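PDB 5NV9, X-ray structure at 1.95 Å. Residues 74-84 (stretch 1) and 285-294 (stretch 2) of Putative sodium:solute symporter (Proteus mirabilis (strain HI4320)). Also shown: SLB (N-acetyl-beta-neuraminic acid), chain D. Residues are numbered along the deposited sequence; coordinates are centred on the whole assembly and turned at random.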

# COMPACT_ATOMS: atom_id res chain seq x y z
N SER A 74 11.94 19.32 -0.29
CA SER A 74 10.85 20.30 -0.39
C SER A 74 10.23 20.61 0.96
O SER A 74 10.77 21.41 1.71
N ASP A 75 9.06 20.04 1.23
CA ASP A 75 8.34 20.43 2.39
C ASP A 75 7.45 19.30 2.96
O ASP A 75 7.57 18.12 2.58
N TRP A 76 6.57 19.65 3.90
CA TRP A 76 5.67 18.67 4.50
C TRP A 76 4.30 18.69 3.88
O TRP A 76 3.42 18.03 4.41
N THR A 77 4.06 19.39 2.78
CA THR A 77 2.66 19.49 2.32
C THR A 77 1.94 18.15 2.10
O THR A 77 0.76 18.07 2.34
N PHE A 78 2.64 17.13 1.62
CA PHE A 78 2.06 15.82 1.41
C PHE A 78 1.45 15.14 2.64
O PHE A 78 0.61 14.28 2.50
N ILE A 79 1.88 15.54 3.84
CA ILE A 79 1.36 14.98 5.06
C ILE A 79 -0.16 15.24 5.16
O ILE A 79 -0.87 14.49 5.84
N ILE A 80 -0.69 16.23 4.47
CA ILE A 80 -2.15 16.41 4.43
C ILE A 80 -2.78 15.07 3.97
O ILE A 80 -3.81 14.65 4.49
N GLY A 81 -2.10 14.36 3.07
CA GLY A 81 -2.53 13.02 2.66
C GLY A 81 -2.87 12.04 3.74
O GLY A 81 -3.86 11.31 3.63
N GLN A 82 -2.05 11.99 4.80
CA GLN A 82 -2.24 11.10 5.94
C GLN A 82 -3.50 11.39 6.73
O GLN A 82 -4.24 10.47 7.15
N TYR A 83 -3.73 12.67 6.96
CA TYR A 83 -4.90 13.10 7.72
C TYR A 83 -6.20 12.94 6.93
O TYR A 83 -7.25 12.68 7.52
N LEU A 84 -6.14 13.02 5.61
CA LEU A 84 -7.33 12.74 4.80
C LEU A 84 -7.67 11.25 4.84
O LEU A 84 -8.77 10.89 4.63
N PRO A 285 3.77 8.53 10.35
CA PRO A 285 4.18 9.30 9.17
C PRO A 285 4.85 10.60 9.48
O PRO A 285 5.78 11.00 8.76
N ILE A 286 4.38 11.30 10.51
CA ILE A 286 5.02 12.52 10.93
C ILE A 286 6.54 12.28 11.11
O ILE A 286 7.35 13.15 10.78
N PHE A 287 6.91 11.12 11.65
CA PHE A 287 8.35 10.83 11.85
C PHE A 287 9.12 10.69 10.54
O PHE A 287 10.29 11.11 10.50
N PHE A 288 8.47 10.21 9.47
CA PHE A 288 9.14 10.11 8.17
C PHE A 288 9.43 11.52 7.58
O PHE A 288 10.49 11.75 7.02
N PHE A 289 8.49 12.44 7.73
CA PHE A 289 8.72 13.84 7.33
C PHE A 289 9.82 14.42 8.21
O PHE A 289 10.76 15.03 7.69
N ALA A 290 9.70 14.21 9.52
CA ALA A 290 10.66 14.79 10.46
C ALA A 290 12.05 14.31 10.17
O ALA A 290 13.02 15.11 10.25
N ILE A 291 12.17 13.06 9.73
CA ILE A 291 13.45 12.53 9.31
C ILE A 291 14.13 13.29 8.14
O ILE A 291 15.33 13.61 8.23
N GLY A 292 13.36 13.59 7.07
CA GLY A 292 13.86 14.38 5.95
C GLY A 292 14.23 15.78 6.35
O GLY A 292 15.25 16.27 5.95
N SER A 293 13.43 16.42 7.17
CA SER A 293 13.82 17.71 7.69
C SER A 293 15.09 17.69 8.57
O SER A 293 15.99 18.56 8.46
N ALA A 294 15.16 16.69 9.44
CA ALA A 294 16.38 16.45 10.26
C ALA A 294 17.60 16.22 9.45
O ALA A 294 18.65 16.79 9.77

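Interlocking aromatic side chains often join two distant segments of a membrane transporter, and this sodium:solute symporter offers a compact example. Apolar packing dominates. F289 (chi1 m) points toward stretch 1, and its ring is approached in two ways: I79 CB lies over one face, 3.9 Å from the ring centroid, while F78 CB meets the edge, 3.9 Å from F289 CZ. I79 also points inward, with both chi angles t, which brings its CD1 to 3.8 Å from I286 CG1. The CA-to-CB bond of W76 runs sideways, but its m rotamer carries the indole to the helix. There F289 CB sits over the six-membered ring, 3.7 Å from its centroid, so the W76 and F289 rings each receive a CH-pi contact, from F289 CB and I79 CB respectively; the W76 and F289 rings themselves meet obliquely, their planes at 40°. I286 and A290 extend the indole's surroundings, with I286 CG2 3.9 Å from W76 CH2.

One hydrogen bond crosses the stretches. W76 NE1 donates to S293 OG at 2.9 Å, nearly straight at 168°, so the indole is anchored at its edge as well as packed on its face.

Q82 (m, m) combines both roles: its OE1 lies 3.3 Å from P285 CG, yet accepts a very short 2.5 Å hydrogen bond from SLB O9, while its NE2 donates to SLB O7 at 3.0 Å.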

# COMPACT_ATOMS: atom_id res chain seq x y z
CB SER A 74 9.77 19.86 -1.41
OG SER A 74 9.18 18.67 -0.95
CB ASP A 75 7.55 21.68 2.01
CG ASP A 75 6.61 21.45 0.82
OD1 ASP A 75 5.79 20.50 0.85
OD2 ASP A 75 6.62 22.26 -0.12
CB TRP A 76 5.49 18.95 5.99
CG TRP A 76 6.63 18.59 6.89
CD1 TRP A 76 7.95 18.73 6.63
CD2 TRP A 76 6.52 18.12 8.21
NE1 TRP A 76 8.69 18.30 7.70
CE2 TRP A 76 7.83 17.91 8.69
CE3 TRP A 76 5.42 17.80 9.04
CZ2 TRP A 76 8.09 17.45 9.98
CZ3 TRP A 76 5.68 17.31 10.31
CH2 TRP A 76 7.02 17.11 10.76
CB THR A 77 2.50 20.37 1.08
OG1 THR A 77 3.38 19.95 0.06
CG2 THR A 77 2.75 21.79 1.43
CB PHE A 78 3.10 14.88 0.83
CG PHE A 78 3.22 14.95 -0.68
CD1 PHE A 78 3.32 16.18 -1.36
CD2 PHE A 78 3.38 13.77 -1.41
CE1 PHE A 78 3.49 16.23 -2.74
CE2 PHE A 78 3.53 13.82 -2.81
CZ PHE A 78 3.59 15.04 -3.47
CB ILE A 79 2.14 15.44 6.35
CG1 ILE A 79 2.06 14.36 7.44
CG2 ILE A 79 1.65 16.81 6.85
CD1 ILE A 79 2.69 14.74 8.76
CB ILE A 80 -2.55 17.65 3.60
CG1 ILE A 80 -2.06 18.93 4.29
CG2 ILE A 80 -4.06 17.80 3.49
CD1 ILE A 80 -1.89 20.09 3.33
CB GLN A 82 -1.03 11.20 6.91
CG GLN A 82 0.30 11.07 6.21
CD GLN A 82 0.55 9.65 5.72
OE1 GLN A 82 0.00 8.69 6.25
NE2 GLN A 82 1.46 9.51 4.80
CB TYR A 83 -4.65 14.50 8.33
CG TYR A 83 -3.50 14.38 9.32
CD1 TYR A 83 -3.67 13.78 10.55
CD2 TYR A 83 -2.20 14.73 8.97
CE1 TYR A 83 -2.61 13.56 11.42
CE2 TYR A 83 -1.13 14.53 9.84
CZ TYR A 83 -1.35 13.93 11.05
OH TYR A 83 -0.30 13.77 11.93
CB LEU A 84 -7.15 13.15 3.35
CG LEU A 84 -7.02 14.66 3.16
CD1 LEU A 84 -6.67 15.03 1.71
CD2 LEU A 84 -8.28 15.36 3.61
CB PRO A 285 2.84 9.55 8.43
CG PRO A 285 2.15 8.26 8.70
CD PRO A 285 2.42 7.99 10.16
CB ILE A 286 4.53 13.01 12.29
CG1 ILE A 286 3.08 13.42 12.26
CG2 ILE A 286 5.31 14.24 12.72
CD1 ILE A 286 2.54 13.75 13.65
CB PHE A 287 8.62 9.64 12.77
CG PHE A 287 8.37 9.95 14.20
CD1 PHE A 287 7.08 9.87 14.73
CD2 PHE A 287 9.41 10.35 15.02
CE1 PHE A 287 6.84 10.18 16.06
CE2 PHE A 287 9.16 10.68 16.34
CZ PHE A 287 7.87 10.60 16.87
CB PHE A 288 8.40 9.19 7.22
CG PHE A 288 8.49 7.75 7.63
CD1 PHE A 288 9.66 7.02 7.41
CD2 PHE A 288 7.46 7.12 8.29
CE1 PHE A 288 9.79 5.70 7.86
CE2 PHE A 288 7.59 5.79 8.75
CZ PHE A 288 8.74 5.08 8.50
CB PHE A 289 7.42 14.66 7.45
CG PHE A 289 6.46 14.37 6.34
CD1 PHE A 289 6.62 14.99 5.12
CD2 PHE A 289 5.46 13.39 6.47
CE1 PHE A 289 5.74 14.72 4.06
CE2 PHE A 289 4.61 13.09 5.38
CZ PHE A 289 4.77 13.75 4.17
CB ALA A 290 10.26 14.56 11.92
CB ILE A 291 13.41 11.00 9.04
CG1 ILE A 291 13.31 10.25 10.36
CG2 ILE A 291 14.67 10.54 8.34
CD1 ILE A 291 12.69 8.88 10.15
CB SER A 293 12.63 18.29 8.46
OG SER A 293 11.55 18.50 7.56
CB ALA A 294 16.18 15.33 11.26
C1 SLB D . 3.23 3.29 0.47
C2 SLB D . 1.97 4.10 0.46
C3 SLB D . 2.09 5.17 -0.60
C4 SLB D . 0.93 6.19 -0.55
C5 SLB D . 0.99 6.80 0.86
C6 SLB D . 0.86 5.68 1.92
C7 SLB D . 0.93 6.17 3.37
C8 SLB D . 0.82 5.02 4.34
C9 SLB D . 0.72 5.52 5.79
C10 SLB D . 0.16 9.07 1.35
C11 SLB D . -1.06 9.81 1.84
N5 SLB D . -0.09 7.79 1.05
O1A SLB D . 4.16 3.62 1.29
O1B SLB D . 3.34 2.32 -0.37
O2 SLB D . 0.81 3.27 0.20
O4 SLB D . 1.10 7.25 -1.55
O6 SLB D . 1.91 4.73 1.75
O7 SLB D . 2.18 6.81 3.64
O8 SLB D . -0.31 4.22 4.03
O9 SLB D . -0.51 6.26 6.02
O10 SLB D . 1.28 9.59 1.29